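Local coordinates for protein lasso peptide isopeptidase AtxE2 (Asticcacaulis excentricus, PDB 5TXE) that hydrolyses the isopeptide bond of the lasso peptides astexin-2 and astexin-3, recognising their threaded loop and converting them to linear peptides, at residues V38-L43 against V649-I654; P165-A170 against N182-S187. The protein carries 1 engineered substitution. All coordinates share one frame; numbering follows the deposited sequence.

Overall arrangement
Near the N terminus of the modelled chain, the short helix 40-44 comes before a run of antiparallel sheets, probably the blades of the beta-propeller found in prolyl oligopeptidase relatives. Contact 2 lies early in this region and closes a short loop, in which strand 173-178 lies between 163-167, the last strand of one four-stranded sheet, and 183-188 of the next. The chain then completes the propeller and runs through the alpha/beta-hydrolase domain, whose helix 643-662 returns to helix 40-44 in contact 1, closing a loop of about 600 residues within which contact 2 is nested. The centres of the two contacts are about 41 Å apart, and the contacts do not touch.

Contact 1. Residues V38-L43 against V649-I654; sequences VTPEVL and VYNRTI
The first turn of helix 40-44 packs beside the middle of helix 643-662, with Pro40 CA 6.3 Å from Tyr650 CA. Thr39 is the N-cap of the short helix: its OG1 accepts a weak bond from Val42 N. Pro40 points its CB toward the long helix. Its CG meets Ile654 CD1 tip to tip at 3.7 Å and also lies 3.4 Å from Asn651 OD1, whose side chain crosses the proline at about a right angle. Tyr650 CG stands anti to its carbonyl carbon (chi1 -75°), which brings the ring alongside the short helix; Pro40 O lies at the ring edge. Leu43, with CG anti to the backbone N, crosses the tyrosine so that its CD2 comes within 3.5 Å of Tyr650 CE2. Beyond the ring, a water donates to Tyr650 OH over 2.8 Å and weakly to Leu43 O, while Asp450 also bonds to the hydroxyl. Pro456 of helix 454-459 touches Pro40, Leu43 and Ile654. The join between N-terminal helix and hydrolase domain is thus mainly apolar, and its buried phenol is satisfied by a carboxylate and a bridging water.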
ATOM      1  N   VAL A  38      10.377 -21.020   5.165  1.00 35.63           N
ATOM      2  CA  VAL A  38      10.400 -19.639   4.715  1.00 31.28           C
ATOM      3  C   VAL A  38      10.909 -18.763   5.827  1.00 31.47           C
ATOM      4  O   VAL A  38      10.244 -18.608   6.880  1.00 34.38           O
ATOM      5  CB  VAL A  38       9.023 -19.159   4.322  1.00 37.04           C
ATOM      6  CG1 VAL A  38       9.076 -17.707   3.869  1.00 38.84           C
ATOM      7  CG2 VAL A  38       8.502 -20.004   3.179  1.00 41.95           C
ATOM      8  N   THR A  39      12.119 -18.242   5.615  1.00 32.18           N
ATOM      9  CA  THR A  39      12.814 -17.410   6.600  1.00 31.70           C
ATOM     10  C   THR A  39      12.763 -15.939   6.213  1.00 30.22           C
ATOM     11  O   THR A  39      12.317 -15.587   5.110  1.00 28.83           O
ATOM     12  CB  THR A  39      14.268 -17.803   6.686  1.00 33.25           C
ATOM     13  OG1 THR A  39      14.850 -17.590   5.417  1.00 29.25           O
ATOM     14  CG2 THR A  39      14.408 -19.290   7.090  1.00 37.67           C
ATOM     15  N   PRO A  40      13.179 -15.054   7.131  1.00 27.12           N
ATOM     16  CA  PRO A  40      13.221 -13.638   6.710  1.00 28.92           C
ATOM     17  C   PRO A  40      14.103 -13.384   5.480  1.00 25.51           C
ATOM     18  O   PRO A  40      13.761 -12.577   4.665  1.00 23.17           O
ATOM     19  CB  PRO A  40      13.811 -12.935   7.925  1.00 27.10           C
ATOM     20  CG  PRO A  40      13.425 -13.820   9.074  1.00 27.31           C
ATOM     21  CD  PRO A  40      13.595 -15.206   8.533  1.00 29.01           C
ATOM     22  N   GLU A  41      15.191 -14.127   5.346  1.00 28.74           N
ATOM     23  CA  GLU A  41      16.114 -14.065   4.175  1.00 30.87           C
ATOM     24  C   GLU A  41      15.397 -14.445   2.877  1.00 28.41           C
ATOM     25  O   GLU A  41      15.613 -13.833   1.852  1.00 28.71           O
ATOM     26  CB  GLU A  41      17.395 -14.933   4.426  1.00 33.92           C
ATOM     27  CG  GLU A  41      18.426 -14.338   5.451  1.00 39.10           C
ATOM     28  CD  GLU A  41      17.974 -14.375   6.949  1.00 54.58           C
ATOM     29  OE1 GLU A  41      17.094 -15.234   7.348  1.00 55.20           O
ATOM     30  OE2 GLU A  41      18.479 -13.515   7.767  1.00 58.64           O
ATOM     31  N   VAL A  42      14.499 -15.423   2.945  1.00 28.01           N
ATOM     32  CA  VAL A  42      13.726 -15.822   1.782  1.00 27.05           C
ATOM     33  C   VAL A  42      12.675 -14.755   1.468  1.00 25.34           C
ATOM     34  O   VAL A  42      12.542 -14.332   0.332  1.00 23.93           O
ATOM     35  CB  VAL A  42      13.062 -17.218   1.996  1.00 30.94           C
ATOM     36  CG1 VAL A  42      12.204 -17.622   0.794  1.00 31.56           C
ATOM     37  CG2 VAL A  42      14.140 -18.277   2.223  1.00 34.27           C
ATOM     38  N   LEU A  43      11.954 -14.301   2.494  1.00 23.63           N
ATOM     39  CA  LEU A  43      10.848 -13.367   2.293  1.00 22.99           C
ATOM     40  C   LEU A  43      11.309 -12.040   1.699  1.00 25.06           C
ATOM     41  O   LEU A  43      10.709 -11.509   0.767  1.00 22.07           O
ATOM     42  CB  LEU A  43      10.150 -13.115   3.620  1.00 23.83           C
ATOM     43  CG  LEU A  43       8.979 -12.153   3.601  1.00 24.62           C
ATOM     44  CD1 LEU A  43       7.888 -12.714   2.689  1.00 25.24           C
ATOM     45  CD2 LEU A  43       8.430 -11.911   5.007  1.00 23.54           C
ATOM     46  N   VAL A 649      14.647  -5.229  10.322  1.00 21.50           N
ATOM     47  CA  VAL A 649      13.375  -5.064  10.986  1.00 21.16           C
ATOM     48  C   VAL A 649      12.672  -6.433  11.222  1.00 23.28           C
ATOM     49  O   VAL A 649      12.269  -6.749  12.335  1.00 21.18           O
ATOM     50  CB  VAL A 649      12.471  -4.156  10.159  1.00 21.85           C
ATOM     51  CG1 VAL A 649      11.022  -4.157  10.697  1.00 22.36           C
ATOM     52  CG2 VAL A 649      12.995  -2.740  10.243  1.00 24.84           C
ATOM     53  N   TYR A 650      12.554  -7.233  10.153  1.00 22.87           N
ATOM     54  CA  TYR A 650      12.028  -8.595  10.237  1.00 22.66           C
ATOM     55  C   TYR A 650      12.686  -9.364  11.361  1.00 24.65           C
ATOM     56  O   TYR A 650      12.010  -9.949  12.215  1.00 24.56           O
ATOM     57  CB  TYR A 650      12.297  -9.380   8.969  1.00 20.46           C
ATOM     58  CG  TYR A 650      11.461  -9.080   7.740  1.00 21.88           C
ATOM     59  CD1 TYR A 650      10.364  -8.210   7.744  1.00 22.82           C
ATOM     60  CD2 TYR A 650      11.757  -9.719   6.539  1.00 22.41           C
ATOM     61  CE1 TYR A 650       9.629  -7.953   6.576  1.00 22.39           C
ATOM     62  CE2 TYR A 650      10.997  -9.517   5.393  1.00 22.29           C
ATOM     63  CZ  TYR A 650       9.932  -8.657   5.412  1.00 23.10           C
ATOM     64  OH  TYR A 650       9.226  -8.550   4.262  1.00 23.55           O
ATOM     65  N   ASN A 651      14.012  -9.366  11.381  1.00 24.74           N
ATOM     66  CA  ASN A 651      14.741 -10.205  12.346  1.00 22.31           C
ATOM     67  C   ASN A 651      14.621  -9.725  13.772  1.00 25.16           C
ATOM     68  O   ASN A 651      14.497 -10.535  14.684  1.00 22.24           O
ATOM     69  CB  ASN A 651      16.204 -10.270  11.996  1.00 22.01           C
ATOM     70  CG  ASN A 651      16.466 -11.250  10.876  1.00 24.41           C
ATOM     71  OD1 ASN A 651      15.858 -12.286  10.821  1.00 28.15           O
ATOM     72  ND2 ASN A 651      17.384 -10.938  10.011  1.00 25.11           N
ATOM     73  N   ARG A 652      14.647  -8.412  13.982  1.00 23.20           N
ATOM     74  CA  ARG A 652      14.528  -7.929  15.314  1.00 22.45           C
ATOM     75  C   ARG A 652      13.092  -8.125  15.842  1.00 22.94           C
ATOM     76  O   ARG A 652      12.871  -8.287  17.043  1.00 19.96           O
ATOM     77  CB  ARG A 652      14.942  -6.462  15.369  1.00 22.77           C
ATOM     78  CG  ARG A 652      15.108  -5.962  16.797  1.00 23.16           C
ATOM     79  CD  ARG A 652      15.483  -4.474  16.796  1.00 23.74           C
ATOM     80  NE  ARG A 652      16.898  -4.232  16.496  1.00 25.87           N
ATOM     81  CZ  ARG A 652      17.367  -3.749  15.352  1.00 23.82           C
ATOM     82  NH1 ARG A 652      16.591  -3.515  14.366  1.00 21.26           N
ATOM     83  NH2 ARG A 652      18.667  -3.555  15.197  1.00 26.72           N
ATOM     84  N   THR A 653      12.114  -7.994  14.970  1.00 21.46           N
ATOM     85  CA  THR A 653      10.772  -8.154  15.401  1.00 22.16           C
ATOM     86  C   THR A 653      10.495  -9.626  15.792  1.00 23.99           C
ATOM     87  O   THR A 653       9.847  -9.879  16.794  1.00 23.47           O
ATOM     88  CB  THR A 653       9.811  -7.714  14.312  1.00 22.27           C
ATOM     89  OG1 THR A 653       9.774  -6.300  14.328  1.00 23.40           O
ATOM     90  CG2 THR A 653       8.411  -8.230  14.583  1.00 21.57           C
ATOM     91  N   ILE A 654      11.047 -10.581  15.039  1.00 24.49           N
ATOM     92  CA  ILE A 654      10.967 -11.992  15.436  1.00 24.66           C
ATOM     93  C   ILE A 654      11.697 -12.215  16.742  1.00 26.81           C
ATOM     94  O   ILE A 654      11.168 -12.867  17.645  1.00 30.07           O
ATOM     95  CB  ILE A 654      11.510 -12.906  14.353  1.00 23.06           C
ATOM     96  CG1 ILE A 654      10.557 -12.895  13.188  1.00 23.23           C
ATOM     97  CG2 ILE A 654      11.643 -14.340  14.824  1.00 22.49           C
ATOM     98  CD1 ILE A 654      11.137 -13.486  11.925  1.00 24.77           C
TER
HETATM   99  O   HOH W   1       9.385  -8.518   1.483  1.00 30.56           O

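Contact 2. Residues P165-A170 against N182-S187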
ATOM      1  N   PRO A 165      18.657   6.130 -22.113  1.00 33.35           N
ATOM      2  CA  PRO A 165      17.849   7.279 -21.806  1.00 31.44           C
ATOM      3  C   PRO A 165      17.706   8.159 -23.034  1.00 37.77           C
ATOM      4  O   PRO A 165      18.714   8.426 -23.713  1.00 34.66           O
ATOM      5  CB  PRO A 165      18.676   8.015 -20.732  1.00 30.92           C
ATOM      6  CG  PRO A 165      20.095   7.598 -20.935  1.00 31.75           C
ATOM      7  CD  PRO A 165      19.996   6.181 -21.491  1.00 33.83           C
ATOM      8  N   VAL A 166      16.488   8.646 -23.297  1.00 37.41           N
ATOM      9  CA  VAL A 166      16.246   9.535 -24.442  1.00 33.05           C
ATOM     10  C   VAL A 166      15.734  10.899 -24.063  1.00 33.49           C
ATOM     11  O   VAL A 166      15.796  11.822 -24.839  1.00 27.71           O
ATOM     12  CB  VAL A 166      15.340   8.868 -25.466  1.00 36.35           C
ATOM     13  CG1 VAL A 166      16.026   7.623 -26.034  1.00 35.50           C
ATOM     14  CG2 VAL A 166      14.006   8.451 -24.849  1.00 36.14           C
ATOM     15  N   ILE A 167      15.250  11.069 -22.848  1.00 34.79           N
ATOM     16  CA  ILE A 167      14.866  12.391 -22.430  1.00 32.82           C
ATOM     17  C   ILE A 167      15.397  12.638 -21.032  1.00 34.43           C
ATOM     18  O   ILE A 167      15.131  11.844 -20.112  1.00 28.72           O
ATOM     19  CB  ILE A 167      13.310  12.537 -22.421  1.00 35.04           C
ATOM     20  CG1 ILE A 167      12.702  12.123 -23.765  1.00 37.92           C
ATOM     21  CG2 ILE A 167      12.914  13.975 -22.137  1.00 35.93           C
ATOM     22  CD1 ILE A 167      11.192  12.198 -23.820  1.00 34.94           C
ATOM     23  N   GLU A 168      16.040  13.792 -20.859  1.00 34.79           N
ATOM     24  CA  GLU A 168      16.454  14.254 -19.551  1.00 36.21           C
ATOM     25  C   GLU A 168      16.195  15.731 -19.494  1.00 35.57           C
ATOM     26  O   GLU A 168      16.354  16.406 -20.478  1.00 33.68           O
ATOM     27  CB  GLU A 168      17.951  14.040 -19.346  1.00 40.44           C
ATOM     28  CG  GLU A 168      18.403  14.467 -17.964  1.00 49.80           C
ATOM     29  CD  GLU A 168      19.916  14.347 -17.759  1.00 57.24           C
ATOM     30  OE1 GLU A 168      20.554  13.497 -18.411  1.00 46.46           O
ATOM     31  OE2 GLU A 168      20.443  15.100 -16.899  1.00 68.19           O
ATOM     32  N   ASP A 169      15.828  16.257 -18.341  1.00 33.70           N
ATOM     33  CA  ASP A 169      15.808  17.693 -18.201  1.00 38.07           C
ATOM     34  C   ASP A 169      16.291  18.138 -16.815  1.00 34.90           C
ATOM     35  O   ASP A 169      16.664  17.314 -15.998  1.00 38.42           O
ATOM     36  CB  ASP A 169      14.399  18.160 -18.541  1.00 43.06           C
ATOM     37  CG  ASP A 169      14.383  19.495 -19.319  1.00 50.99           C
ATOM     38  OD1 ASP A 169      15.141  20.431 -18.911  1.00 52.44           O
ATOM     39  OD2 ASP A 169      13.580  19.604 -20.297  1.00 54.57           O
ATOM     40  N   ALA A 170      16.287  19.432 -16.554  1.00 40.05           N
ATOM     41  CA  ALA A 170      16.560  19.957 -15.195  1.00 40.90           C
ATOM     42  C   ALA A 170      15.564  19.481 -14.116  1.00 42.81           C
ATOM     43  O   ALA A 170      15.839  19.577 -12.922  1.00 44.97           O
ATOM     44  CB  ALA A 170      16.566  21.472 -15.211  1.00 41.08           C
ATOM     45  N   ASN A 182       8.260   7.780 -33.639  1.00 39.01           N
ATOM     46  CA  ASN A 182       9.476   8.561 -33.491  1.00 45.66           C
ATOM     47  C   ASN A 182       9.280   9.814 -32.667  1.00 43.42           C
ATOM     48  O   ASN A 182      10.152  10.681 -32.654  1.00 42.03           O
ATOM     49  CB  ASN A 182       9.960   9.007 -34.895  1.00 53.06           C
ATOM     50  CG  ASN A 182      10.200   7.828 -35.808  1.00 62.30           C
ATOM     51  OD1 ASN A 182      11.129   7.034 -35.573  1.00 68.66           O
ATOM     52  ND2 ASN A 182       9.319   7.646 -36.805  1.00 58.12           N
ATOM     53  N   THR A 183       8.149   9.936 -31.978  1.00 38.93           N
ATOM     54  CA  THR A 183       7.865  11.188 -31.303  1.00 39.81           C
ATOM     55  C   THR A 183       7.267  10.920 -29.933  1.00 36.73           C
ATOM     56  O   THR A 183       6.383  10.069 -29.807  1.00 32.19           O
ATOM     57  CB  THR A 183       6.878  11.982 -32.143  1.00 42.91           C
ATOM     58  OG1 THR A 183       7.357  12.061 -33.498  1.00 49.40           O
ATOM     59  CG2 THR A 183       6.685  13.330 -31.578  1.00 42.33           C
ATOM     60  N   LEU A 184       7.765  11.626 -28.909  1.00 35.07           N
ATOM     61  CA  LEU A 184       7.339  11.403 -27.522  1.00 34.13           C
ATOM     62  C   LEU A 184       6.890  12.713 -26.968  1.00 32.08           C
ATOM     63  O   LEU A 184       7.533  13.743 -27.169  1.00 32.56           O
ATOM     64  CB  LEU A 184       8.489  10.866 -26.633  1.00 34.96           C
ATOM     65  CG  LEU A 184       9.022   9.470 -26.896  1.00 35.42           C
ATOM     66  CD1 LEU A 184      10.306   9.277 -26.110  1.00 36.64           C
ATOM     67  CD2 LEU A 184       8.012   8.424 -26.480  1.00 36.56           C
ATOM     68  N   ILE A 185       5.816  12.654 -26.207  1.00 29.94           N
ATOM     69  CA  ILE A 185       5.411  13.809 -25.415  1.00 32.12           C
ATOM     70  C   ILE A 185       5.646  13.497 -23.930  1.00 29.09           C
ATOM     71  O   ILE A 185       5.458  12.377 -23.482  1.00 26.47           O
ATOM     72  CB  ILE A 185       3.929  14.163 -25.663  1.00 29.99           C
ATOM     73  CG1 ILE A 185       3.552  15.353 -24.828  1.00 31.14           C
ATOM     74  CG2 ILE A 185       3.015  12.992 -25.347  1.00 29.36           C
ATOM     75  CD1 ILE A 185       2.228  15.971 -25.229  1.00 36.34           C
ATOM     76  N   TYR A 186       6.083  14.486 -23.187  1.00 30.24           N
ATOM     77  CA  TYR A 186       6.437  14.280 -21.803  1.00 27.82           C
ATOM     78  C   TYR A 186       6.186  15.509 -20.984  1.00 28.24           C
ATOM     79  O   TYR A 186       6.075  16.616 -21.517  1.00 29.67           O
ATOM     80  CB  TYR A 186       7.903  13.884 -21.671  1.00 30.04           C
ATOM     81  CG  TYR A 186       8.926  14.981 -21.966  1.00 31.13           C
ATOM     82  CD1 TYR A 186       9.393  15.231 -23.265  1.00 34.14           C
ATOM     83  CD2 TYR A 186       9.498  15.710 -20.945  1.00 37.20           C
ATOM     84  CE1 TYR A 186      10.380  16.197 -23.543  1.00 34.08           C
ATOM     85  CE2 TYR A 186      10.484  16.681 -21.228  1.00 38.02           C
ATOM     86  CZ  TYR A 186      10.914  16.910 -22.535  1.00 35.45           C
ATOM     87  OH  TYR A 186      11.895  17.863 -22.786  1.00 43.31           O
ATOM     88  N   SER A 187       6.017  15.277 -19.682  1.00 28.07           N
ATOM     89  CA  SER A 187       5.593  16.314 -18.741  1.00 26.84           C
ATOM     90  C   SER A 187       6.506  16.405 -17.537  1.00 27.00           C
ATOM     91  O   SER A 187       7.239  15.466 -17.224  1.00 29.21           O
ATOM     92  CB  SER A 187       4.185  16.002 -18.226  1.00 27.27           C
ATOM     93  OG  SER A 187       4.120  14.776 -17.549  1.00 28.85           O
TER
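Apolar packing carries most of this contact between successive antiparallel sheets, consistent with neighbouring blades of a prolyl oligopeptidase-type beta-propeller; strands 165-167 and 183-187 run 69° apart, their axes 9.7 Å from each other at closest approach. Ile167 supplies most of it. With CG1 anti to the carbonyl carbon and an extended chain, it sends CD1 between Leu184 CD1, 3.8 Å away, and Tyr186 CD1, 3.6 Å away. Val166 CG2 reaches Leu184 CD1 from the side, at 4.0 Å.

The CH-pi contact belongs to the other branch of the isoleucine: Ile167 CG2 sits over the centre of the Tyr186 ring, 3.6 Å from the centroid and 12° off its normal. Tyr186 CG lies between its backbone N and carbonyl carbon, and chi2 (-87°) sets the ring so that its face meets this methyl.

Polar bonding lies at the far end of the ring. Tyr186 OH gives a weak bond to Asp169 OD2 over 3.5 Å, while Asp169 OD1 accepts Ala170 N at 2.8 Å through its anti lone pair. The backbones of Val166 and Ile167 both pair with Val153 of strand 150-157, a classic beta bulge.

A leucine in place of Tyr186, lacking the ring and the hydroxyl, would probably weaken the packing over Ile167 and the tie to Asp169. The sheets are therefore joined chiefly by a buried aliphatic-aromatic interface, with a single weak phenol-carboxylate bond across it.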